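Local coordinates for dihydrodipicolinate reductase N-terminus domain-containing protein (Mycobacterium smegmatis, PDB 6IAQ) that binds NADP and acts as a native amine dehydrogenase, a type of enzyme used for the asymmetric reductive amination of ketones, at residues S6-V11 and P75-I80; N102-S107 and P315-A320; K220-A225 and D256-E261. All coordinates share one frame; numbering follows the deposited sequence.

How the contacts relate
Contacts 1 and 2 are neighbours in the parallel sheet of the nucleotide-binding half, about 10 Å apart between centres. Strand 77-80 of contact 1 runs beside strand 102-105 of contact 2 as its hydrogen-bonded neighbour. Contact 1 closes before contact 2 opens; contact 2 then joins this sheet to helix 314-319, from near the end of the chain. Contact 3 is nested inside that long loop, in the mixed sheet, its centre about 38 Å from that of contact 1 and about 29 Å from that of contact 2. The chain thus leaves the Rossmann-type half, builds the mixed sheet, and returns to pack a late helix on the first sheet, whose strand 102-105 leads on to the cofactor.

Contact 1 (S6-V11 and P75-I80); sequences SDIRAV and PDIAVI
The carboxylate of Asp76 stands in for a backbone acceptor where this strand pair begins. Its OD2 takes the amide of Arg9 at 2.9 Å from N, through the anti lone pair, while Asp76 N returns a 2.7 Å bond to Arg9 O; the latter also receives a weak one from Ile77 N. Arg9 is therefore held through both its N-H and its C=O. With CG of Asp76 beside its own backbone N (chi1 -63°), the short acid reaches back to the neighbouring strand, a span that suits aspartate. The Arg9 guanidinium, its plane nearly perpendicular to the carboxylate, makes no direct salt bridge with it: a water accepts from NH1 and donates to Asp76 OD2, and the guanidinium also bonds to the carbonyls of Thr73 and His74 at the end of helix 66-73.

Farther on, regular pairing takes over. Val11 N meets Ile77 O at 2.9 Å, and Val79 N meets Val11 O almost along the C=O axis. On one face, the small Ala10 lets its CB approach Ile77 CG2 to 3.6 Å, and Ile8 CG2 lies alongside that same methyl; helix 314-319 covers this side. On the other face Val11 turns CG2 obliquely against Pro75 CG, 3.6 Å away, beneath helix 66-73. Beta-branched residues suit the extended backbone here, and Pro75, just ahead of the strand, offers the CB and CG carbons of its ring as an apolar surface. Parallel neighbours separated by helices in sequence, one strand leading toward the bound NADP, are the hallmark of the Rossmann fold.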
loop_
_atom_site.group_PDB
_atom_site.type_symbol
_atom_site.label_atom_id
_atom_site.label_comp_id
_atom_site.label_asym_id
_atom_site.label_seq_id
_atom_site.Cartn_x
_atom_site.Cartn_y
_atom_site.Cartn_z
ATOM N N SER A 6 -26.834 8.044 4.399
ATOM C CA SER A 6 -25.965 7.622 5.530
ATOM C C SER A 6 -26.625 8.082 6.832
ATOM O O SER A 6 -27.317 9.115 6.825
ATOM C CB SER A 6 -24.552 8.173 5.368
ATOM O OG SER A 6 -23.755 7.903 6.505
ATOM N N ASP A 7 -26.397 7.351 7.911
ATOM C CA ASP A 7 -26.737 7.757 9.297
ATOM C C ASP A 7 -25.829 8.917 9.740
ATOM O O ASP A 7 -26.206 9.628 10.695
ATOM C CB ASP A 7 -26.582 6.590 10.283
ATOM C CG ASP A 7 -27.586 5.467 10.104
ATOM O OD1 ASP A 7 -28.665 5.690 9.479
ATOM O OD2 ASP A 7 -27.281 4.364 10.595
ATOM N N ILE A 8 -24.648 9.074 9.128
ATOM C CA ILE A 8 -23.555 9.925 9.700
ATOM C C ILE A 8 -23.980 11.392 9.591
ATOM O O ILE A 8 -24.369 11.833 8.477
ATOM C CB ILE A 8 -22.209 9.663 8.988
ATOM C CG1 ILE A 8 -21.706 8.242 9.277
ATOM C CG2 ILE A 8 -21.184 10.735 9.339
ATOM C CD1 ILE A 8 -20.613 7.771 8.334
ATOM N N ARG A 9 -23.857 12.114 10.694
ATOM C CA ARG A 9 -24.148 13.571 10.760
ATOM C C ARG A 9 -22.800 14.282 10.941
ATOM O O ARG A 9 -22.072 13.973 11.918
ATOM C CB ARG A 9 -25.182 13.867 11.860
ATOM C CG ARG A 9 -26.545 13.214 11.628
ATOM C CD ARG A 9 -27.443 13.235 12.859
ATOM N NE ARG A 9 -27.802 14.599 13.219
ATOM C CZ ARG A 9 -27.260 15.322 14.198
ATOM N NH1 ARG A 9 -26.346 14.812 15.016
ATOM N NH2 ARG A 9 -27.718 16.549 14.414
ATOM N N ALA A 10 -22.460 15.178 10.021
ATOM C CA ALA A 10 -21.122 15.829 9.983
ATOM C C ALA A 10 -21.233 17.359 10.093
ATOM O O ALA A 10 -22.207 17.918 9.546
ATOM C CB ALA A 10 -20.422 15.434 8.704
ATOM N N VAL A 11 -20.259 17.979 10.751
ATOM C CA VAL A 11 -20.019 19.448 10.721
ATOM C C VAL A 11 -18.750 19.703 9.893
ATOM O O VAL A 11 -17.713 19.064 10.175
ATOM C CB VAL A 11 -19.923 20.030 12.141
ATOM C CG1 VAL A 11 -19.251 21.412 12.168
ATOM C CG2 VAL A 11 -21.316 20.130 12.764
ATOM N N PRO A 75 -22.872 16.481 16.128
ATOM C CA PRO A 75 -22.588 15.612 14.995
ATOM C C PRO A 75 -21.776 14.380 15.423
ATOM O O PRO A 75 -21.146 14.407 16.453
ATOM C CB PRO A 75 -21.753 16.532 14.085
ATOM C CG PRO A 75 -20.986 17.396 15.070
ATOM C CD PRO A 75 -22.013 17.674 16.148
ATOM N N ASP A 76 -21.770 13.353 14.579
ATOM C CA ASP A 76 -20.902 12.153 14.736
ATOM C C ASP A 76 -19.447 12.513 14.441
ATOM O O ASP A 76 -18.553 11.805 14.955
ATOM C CB ASP A 76 -21.331 11.044 13.771
ATOM C CG ASP A 76 -22.736 10.567 14.062
ATOM O OD1 ASP A 76 -22.907 10.031 15.119
ATOM O OD2 ASP A 76 -23.649 10.791 13.225
ATOM N N ILE A 77 -19.220 13.528 13.602
ATOM C CA ILE A 77 -17.856 13.830 13.072
ATOM C C ILE A 77 -17.772 15.320 12.702
ATOM O O ILE A 77 -18.699 15.853 12.013
ATOM C CB ILE A 77 -17.492 12.913 11.876
ATOM C CG1 ILE A 77 -16.016 13.027 11.471
ATOM C CG2 ILE A 77 -18.407 13.185 10.696
ATOM C CD1 ILE A 77 -15.081 12.239 12.300
ATOM N N ALA A 78 -16.671 15.932 13.118
ATOM C CA ALA A 78 -16.198 17.245 12.627
ATOM C C ALA A 78 -15.085 16.986 11.608
ATOM O O ALA A 78 -14.145 16.244 11.920
ATOM C CB ALA A 78 -15.680 18.073 13.775
ATOM N N VAL A 79 -15.232 17.555 10.421
ATOM C CA VAL A 79 -14.316 17.379 9.260
ATOM C C VAL A 79 -13.540 18.701 9.108
ATOM O O VAL A 79 -14.153 19.681 8.720
ATOM C CB VAL A 79 -15.120 17.000 8.014
ATOM C CG1 VAL A 79 -14.210 16.747 6.840
ATOM C CG2 VAL A 79 -16.021 15.786 8.285
ATOM N N ILE A 80 -12.295 18.738 9.567
ATOM C CA ILE A 80 -11.552 19.996 9.816
ATOM C C ILE A 80 -10.533 20.216 8.689
ATOM O O ILE A 80 -9.630 19.374 8.495
ATOM C CB ILE A 80 -10.867 19.980 11.178
ATOM C CG1 ILE A 80 -11.859 19.616 12.298
ATOM C CG2 ILE A 80 -10.200 21.329 11.436
ATOM C CD1 ILE A 80 -11.206 19.484 13.651
HETATM O O HOH W 1 -25.490 12.389 15.117
#

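Contact 2 (N102-S107 and P315-A320); sequences NAVTLS and PDVIAA. With NAP (NADP nicotinamide-adenine-dinucleotide phosphate), chain F.
One face of the Rossmann-type parallel sheet is covered here by helix 314-319, which comes from the far end of the chain and runs roughly antiparallel to strand 102-105; the axis of its 315-319 part passes 8.5 Å from that of the strand, at 144°. The meeting is loose and mostly apolar. Val317 points at the strand and spreads its two methyls over it: CG1, anti to the backbone N (chi1 166°), lies 3.9 Å from Ala103 O, while CG2 faces Val104 CG2. Valine is compact enough to sit between helix and sheet, and it also touches Ile77 on the next strand. The Asn102 amide crosses Ile318 at about a right angle, with ND2 4.1 Å from Ile318 CG1. That amide is not left without polar partners, for ND2 donates to Asp76 O and OD1 accepts from Thr134 N, so Asn102 ties its strand to both neighbours.

Beyond the strand's end the chain reaches the cofactor. Leu106 lays its CB 3.5 Å from C2N of the nicotinamide ring, an apolar surface suited to a flat ring. Its carbonyl fixes the carboxamide: N7N of NADP donates to Leu106 O at 2.9 Å, nearly straight at 168°.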
loop_
_atom_site.group_PDB
_atom_site.type_symbol
_atom_site.label_atom_id
_atom_site.label_comp_id
_atom_site.label_asym_id
_atom_site.label_seq_id
_atom_site.Cartn_x
_atom_site.Cartn_y
_atom_site.Cartn_z
ATOM N N ASN A 102 -16.095 13.401 17.500
ATOM C CA ASN A 102 -14.995 12.788 16.702
ATOM C C ASN A 102 -14.504 13.842 15.705
ATOM O O ASN A 102 -15.347 14.607 15.171
ATOM C CB ASN A 102 -15.460 11.561 15.931
ATOM C CG ASN A 102 -15.976 10.448 16.832
ATOM O OD1 ASN A 102 -15.251 9.965 17.698
ATOM N ND2 ASN A 102 -17.217 10.035 16.621
ATOM N N ALA A 103 -13.205 13.884 15.444
ATOM C CA ALA A 103 -12.628 14.865 14.494
ATOM C C ALA A 103 -11.628 14.166 13.572
ATOM O O ALA A 103 -10.744 13.461 14.060
ATOM C CB ALA A 103 -11.996 16.029 15.230
ATOM N N VAL A 104 -11.817 14.361 12.274
ATOM C CA VAL A 104 -10.792 14.055 11.241
ATOM C C VAL A 104 -10.294 15.425 10.740
ATOM O O VAL A 104 -11.133 16.319 10.547
ATOM C CB VAL A 104 -11.412 13.128 10.176
ATOM C CG1 VAL A 104 -12.498 13.809 9.355
ATOM C CG2 VAL A 104 -10.353 12.508 9.304
ATOM N N THR A 105 -8.986 15.617 10.648
ATOM C CA THR A 105 -8.389 16.927 10.291
ATOM C C THR A 105 -7.263 16.765 9.265
ATOM O O THR A 105 -6.526 15.762 9.341
ATOM C CB THR A 105 -7.889 17.659 11.537
ATOM O OG1 THR A 105 -7.426 18.958 11.158
ATOM C CG2 THR A 105 -6.786 16.940 12.272
ATOM N N LEU A 106 -7.096 17.775 8.413
ATOM C CA LEU A 106 -5.981 17.847 7.435
ATOM C C LEU A 106 -4.722 18.354 8.105
ATOM O O LEU A 106 -3.692 18.367 7.403
ATOM C CB LEU A 106 -6.383 18.753 6.267
ATOM C CG LEU A 106 -7.466 18.179 5.374
ATOM C CD1 LEU A 106 -7.675 19.072 4.183
ATOM C CD2 LEU A 106 -7.171 16.722 4.995
ATOM N N SER A 107 -4.763 18.803 9.381
ATOM C CA SER A 107 -3.565 19.366 10.047
ATOM C C SER A 107 -2.354 18.440 9.816
ATOM O O SER A 107 -2.382 17.319 10.307
ATOM C CB SER A 107 -3.800 19.640 11.513
ATOM O OG SER A 107 -4.746 20.694 11.670
ATOM N N PRO A 315 -15.583 6.761 8.373
ATOM C CA PRO A 315 -16.098 5.570 9.064
ATOM C C PRO A 315 -15.063 4.941 10.007
ATOM O O PRO A 315 -15.457 4.445 11.060
ATOM C CB PRO A 315 -16.482 4.586 7.955
ATOM C CG PRO A 315 -16.676 5.467 6.731
ATOM C CD PRO A 315 -15.752 6.660 6.924
ATOM N N ASP A 316 -13.781 4.969 9.617
ATOM C CA ASP A 316 -12.672 4.401 10.414
ATOM C C ASP A 316 -12.569 5.180 11.704
ATOM O O ASP A 316 -12.415 4.543 12.740
ATOM C CB ASP A 316 -11.341 4.408 9.661
ATOM C CG ASP A 316 -11.338 3.584 8.384
ATOM O OD1 ASP A 316 -12.249 2.711 8.249
ATOM O OD2 ASP A 316 -10.448 3.834 7.535
ATOM N N VAL A 317 -12.663 6.518 11.635
ATOM C CA VAL A 317 -12.393 7.399 12.802
ATOM C C VAL A 317 -13.591 7.275 13.754
ATOM O O VAL A 317 -13.366 7.160 14.958
ATOM C CB VAL A 317 -12.089 8.844 12.347
ATOM C CG1 VAL A 317 -12.145 9.838 13.488
ATOM C CG2 VAL A 317 -10.719 8.914 11.665
ATOM N N ILE A 318 -14.817 7.191 13.234
ATOM C CA ILE A 318 -16.011 6.970 14.104
ATOM C C ILE A 318 -15.864 5.630 14.831
ATOM O O ILE A 318 -16.011 5.617 16.066
ATOM C CB ILE A 318 -17.325 7.090 13.322
ATOM C CG1 ILE A 318 -17.529 8.536 12.843
ATOM C CG2 ILE A 318 -18.483 6.600 14.194
ATOM C CD1 ILE A 318 -18.581 8.684 11.782
ATOM N N ALA A 319 -15.520 4.562 14.109
ATOM C CA ALA A 319 -15.409 3.182 14.649
ATOM C C ALA A 319 -14.167 2.998 15.540
ATOM O O ALA A 319 -14.126 2.002 16.267
ATOM C CB ALA A 319 -15.394 2.204 13.498
ATOM N N ALA A 320 -13.177 3.893 15.516
ATOM C CA ALA A 320 -11.862 3.685 16.189
ATOM C C ALA A 320 -11.991 3.913 17.687
ATOM O O ALA A 320 -12.916 4.572 18.128
ATOM C CB ALA A 320 -10.820 4.613 15.626
HETATM P PA NAP F . -7.856 27.751 3.003
HETATM O O1A NAP F . -8.540 27.749 1.717
HETATM O O2A NAP F . -7.047 28.965 3.549
HETATM O O5B NAP F . -8.983 27.339 4.111
HETATM C C5B NAP F . -8.791 27.519 5.521
HETATM C C4B NAP F . -10.155 27.749 6.156
HETATM O O4B NAP F . -10.055 27.864 7.573
HETATM C C3B NAP F . -10.894 29.026 5.673
HETATM O O3B NAP F . -12.211 28.558 5.292
HETATM C C2B NAP F . -11.022 29.942 6.887
HETATM O O2B NAP F . -12.295 30.618 6.981
HETATM C C1B NAP F . -11.021 28.896 7.958
HETATM N N9A NAP F . -10.639 29.307 9.308
HETATM C C8A NAP F . -9.490 29.864 9.741
HETATM N N7A NAP F . -9.554 29.981 11.072
HETATM C C5A NAP F . -10.716 29.416 11.479
HETATM C C6A NAP F . -11.427 29.158 12.756
HETATM N N6A NAP F . -10.903 29.529 13.917
HETATM N N1A NAP F . -12.614 28.556 12.716
HETATM C C2A NAP F . -13.202 28.141 11.575
HETATM N N3A NAP F . -12.632 28.328 10.362
HETATM C C4A NAP F . -11.435 28.977 10.309
HETATM O O3 NAP F . -6.785 26.509 3.120
HETATM P PN NAP F . -7.022 24.980 2.525
HETATM O O1N NAP F . -6.329 24.754 1.217
HETATM O O2N NAP F . -8.456 24.594 2.619
HETATM O O5D NAP F . -6.147 24.337 3.699
HETATM C C5D NAP F . -6.526 24.251 5.078
HETATM C C4D NAP F . -5.523 23.551 5.952
HETATM O O4D NAP F . -5.454 22.153 5.519
HETATM C C3D NAP F . -4.166 24.188 5.855
HETATM O O3D NAP F . -3.518 24.289 7.110
HETATM C C2D NAP F . -3.404 23.220 4.940
HETATM O O2D NAP F . -1.995 23.329 5.184
HETATM C C1D NAP F . -4.074 21.865 5.310
HETATM N N1N NAP F . -3.943 20.873 4.228
HETATM C C2N NAP F . -3.473 19.681 4.544
HETATM C C3N NAP F . -3.278 18.740 3.543
HETATM C C7N NAP F . -2.790 17.344 3.865
HETATM O O7N NAP F . -2.497 16.642 2.898
HETATM N N7N NAP F . -2.724 16.895 5.131
HETATM C C4N NAP F . -3.597 19.072 2.226
HETATM C C5N NAP F . -4.095 20.334 1.919
HETATM C C6N NAP F . -4.259 21.209 2.964
HETATM P P2B NAP F . -12.787 31.674 5.888
HETATM O O1X NAP F . -13.060 30.939 4.607
HETATM O O2X NAP F . -14.157 32.126 6.391
HETATM O O3X NAP F . -11.617 32.660 5.960
#

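Contact 3 (K220-A225 and D256-E261); sequences KSITTA and DRIETE
Glu259 O accepts two backbone donors, Lys220 N at 2.8 Å and Ser221 N at 3.2 Å. The first lies in the carbonyl plane on a lone pair, the second above that plane. Two residues thus face one, a classic beta bulge, beyond which the pairing is regular: Glu259 N donates to Ser221 O, and Thr223 and Arg257 exchange N-H and C=O in both directions. This antiparallel ladder joins outermost strand 219-230 of the mixed sheet to strand 249-260, within the family's C-terminal domain.

Polar side chains suit this largely solvent-facing edge. Thr224 OG1, anti to its backbone N (chi1 -172°), donates to Asp256 OD1 at 2.8 Å, arriving from above the carboxylate plane. A water bridges that same oxygen to Thr223 O, and Thr202 bonds to OD2, so both oxygens of this buried acid have partners. On the face with Ser221, another water joins Ser221 OG to Thr223 OG1. Thr223 OG1 also rests against Arg257 CB, 3.4 Å away, as the two side chains run alongside each other; farther out, Arg257 NE is paired with Glu267.

Lys220 sends its aliphatic chain across the Glu261 carboxylate at roughly a right angle, with CD 3.4 Å from Glu261 OE1. Its NZ stops 4.0 Å from Glu259 OE1, too far for a salt bridge, though the opposite charges probably still attract. On the face that carries Thr224 and Asp256, Ile222 CG1 meets Ile258 CG1 beside helix 203-215.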
loop_
_atom_site.group_PDB
_atom_site.type_symbol
_atom_site.label_atom_id
_atom_site.label_comp_id
_atom_site.label_asym_id
_atom_site.label_seq_id
_atom_site.Cartn_x
_atom_site.Cartn_y
_atom_site.Cartn_z
ATOM N N LYS A 220 18.150 7.498 16.520
ATOM C CA LYS A 220 19.564 7.751 16.880
ATOM C C LYS A 220 19.856 9.224 16.633
ATOM O O LYS A 220 20.516 9.829 17.464
ATOM C CB LYS A 220 20.498 6.874 16.041
ATOM C CG LYS A 220 21.986 7.140 16.209
ATOM C CD LYS A 220 22.823 6.127 15.469
ATOM C CE LYS A 220 24.306 6.278 15.730
ATOM N NZ LYS A 220 25.079 6.322 14.460
ATOM N N SER A 221 19.380 9.776 15.516
ATOM C CA SER A 221 19.737 11.141 15.070
ATOM C C SER A 221 18.604 11.718 14.207
ATOM O O SER A 221 18.071 10.962 13.365
ATOM C CB SER A 221 21.050 11.098 14.335
ATOM O OG SER A 221 21.090 12.078 13.315
ATOM N N ILE A 222 18.262 12.993 14.408
ATOM C CA ILE A 222 17.281 13.741 13.571
ATOM C C ILE A 222 17.984 14.988 13.032
ATOM O O ILE A 222 18.496 15.776 13.848
ATOM C CB ILE A 222 16.008 14.109 14.366
ATOM C CG1 ILE A 222 15.401 12.887 15.057
ATOM C CG2 ILE A 222 15.005 14.813 13.457
ATOM C CD1 ILE A 222 14.120 13.142 15.803
ATOM N N THR A 223 17.976 15.179 11.713
ATOM C CA THR A 223 18.475 16.403 11.034
ATOM C C THR A 223 17.435 16.924 10.048
ATOM O O THR A 223 16.519 16.177 9.677
ATOM C CB THR A 223 19.818 16.148 10.339
ATOM O OG1 THR A 223 19.693 14.949 9.568
ATOM C CG2 THR A 223 20.950 16.048 11.342
ATOM N N THR A 224 17.570 18.189 9.655
ATOM C CA THR A 224 16.573 18.930 8.851
ATOM C C THR A 224 17.250 20.133 8.219
ATOM O O THR A 224 18.180 20.657 8.831
ATOM C CB THR A 224 15.372 19.373 9.704
ATOM O OG1 THR A 224 14.413 19.898 8.790
ATOM C CG2 THR A 224 15.729 20.414 10.754
ATOM N N ALA A 225 16.784 20.552 7.054
ATOM C CA ALA A 225 17.224 21.787 6.377
ATOM C C ALA A 225 16.113 22.249 5.437
ATOM O O ALA A 225 15.320 21.403 4.955
ATOM C CB ALA A 225 18.518 21.570 5.634
ATOM N N ASP A 256 14.335 16.259 5.503
ATOM C CA ASP A 256 14.312 15.690 6.859
ATOM C C ASP A 256 14.969 14.321 6.801
ATOM O O ASP A 256 14.786 13.604 5.801
ATOM C CB ASP A 256 12.884 15.616 7.408
ATOM C CG ASP A 256 12.370 17.001 7.725
ATOM O OD1 ASP A 256 12.878 17.589 8.722
ATOM O OD2 ASP A 256 11.556 17.512 6.935
ATOM N N ARG A 257 15.686 13.977 7.860
ATOM C CA ARG A 257 16.454 12.717 7.952
ATOM C C ARG A 257 16.404 12.199 9.376
ATOM O O ARG A 257 16.661 12.985 10.315
ATOM C CB ARG A 257 17.899 12.978 7.534
ATOM C CG ARG A 257 18.816 11.768 7.610
ATOM C CD ARG A 257 20.209 12.259 7.266
ATOM N NE ARG A 257 20.893 11.352 6.374
ATOM C CZ ARG A 257 21.664 10.343 6.763
ATOM N NH1 ARG A 257 21.886 10.111 8.044
ATOM N NH2 ARG A 257 22.233 9.566 5.859
ATOM N N ILE A 258 16.071 10.923 9.521
ATOM C CA ILE A 258 16.110 10.214 10.821
ATOM C C ILE A 258 16.959 8.960 10.648
ATOM O O ILE A 258 16.598 8.101 9.814
ATOM C CB ILE A 258 14.696 9.903 11.323
ATOM C CG1 ILE A 258 13.867 11.187 11.473
ATOM C CG2 ILE A 258 14.779 9.092 12.609
ATOM C CD1 ILE A 258 12.499 10.963 12.085
ATOM N N GLU A 259 18.046 8.871 11.415
ATOM C CA GLU A 259 18.840 7.625 11.563
ATOM C C GLU A 259 18.290 6.850 12.745
ATOM O O GLU A 259 17.980 7.482 13.766
ATOM C CB GLU A 259 20.308 7.939 11.786
ATOM C CG GLU A 259 20.866 8.853 10.734
ATOM C CD GLU A 259 22.366 9.064 10.876
ATOM O OE1 GLU A 259 22.984 8.392 11.739
ATOM O OE2 GLU A 259 22.900 9.920 10.145
ATOM N N THR A 260 18.166 5.541 12.603
ATOM C CA THR A 260 17.717 4.660 13.699
ATOM C C THR A 260 18.931 3.952 14.296
ATOM O O THR A 260 19.930 3.755 13.570
ATOM C CB THR A 260 16.651 3.681 13.199
ATOM O OG1 THR A 260 17.258 2.802 12.247
ATOM C CG2 THR A 260 15.470 4.410 12.596
ATOM N N GLU A 261 18.828 3.565 15.570
ATOM C CA GLU A 261 19.868 2.742 16.234
ATOM C C GLU A 261 20.001 1.430 15.448
ATOM O O GLU A 261 21.126 0.992 15.231
ATOM C CB GLU A 261 19.532 2.532 17.715
ATOM C CG GLU A 261 19.575 3.801 18.559
ATOM C CD GLU A 261 20.930 4.512 18.687
ATOM O OE1 GLU A 261 21.932 4.113 18.008
ATOM O OE2 GLU A 261 20.989 5.513 19.453
HETATM O O HOH W 2 19.934 12.277 10.960
HETATM O O HOH W 3 13.679 16.205 10.651
#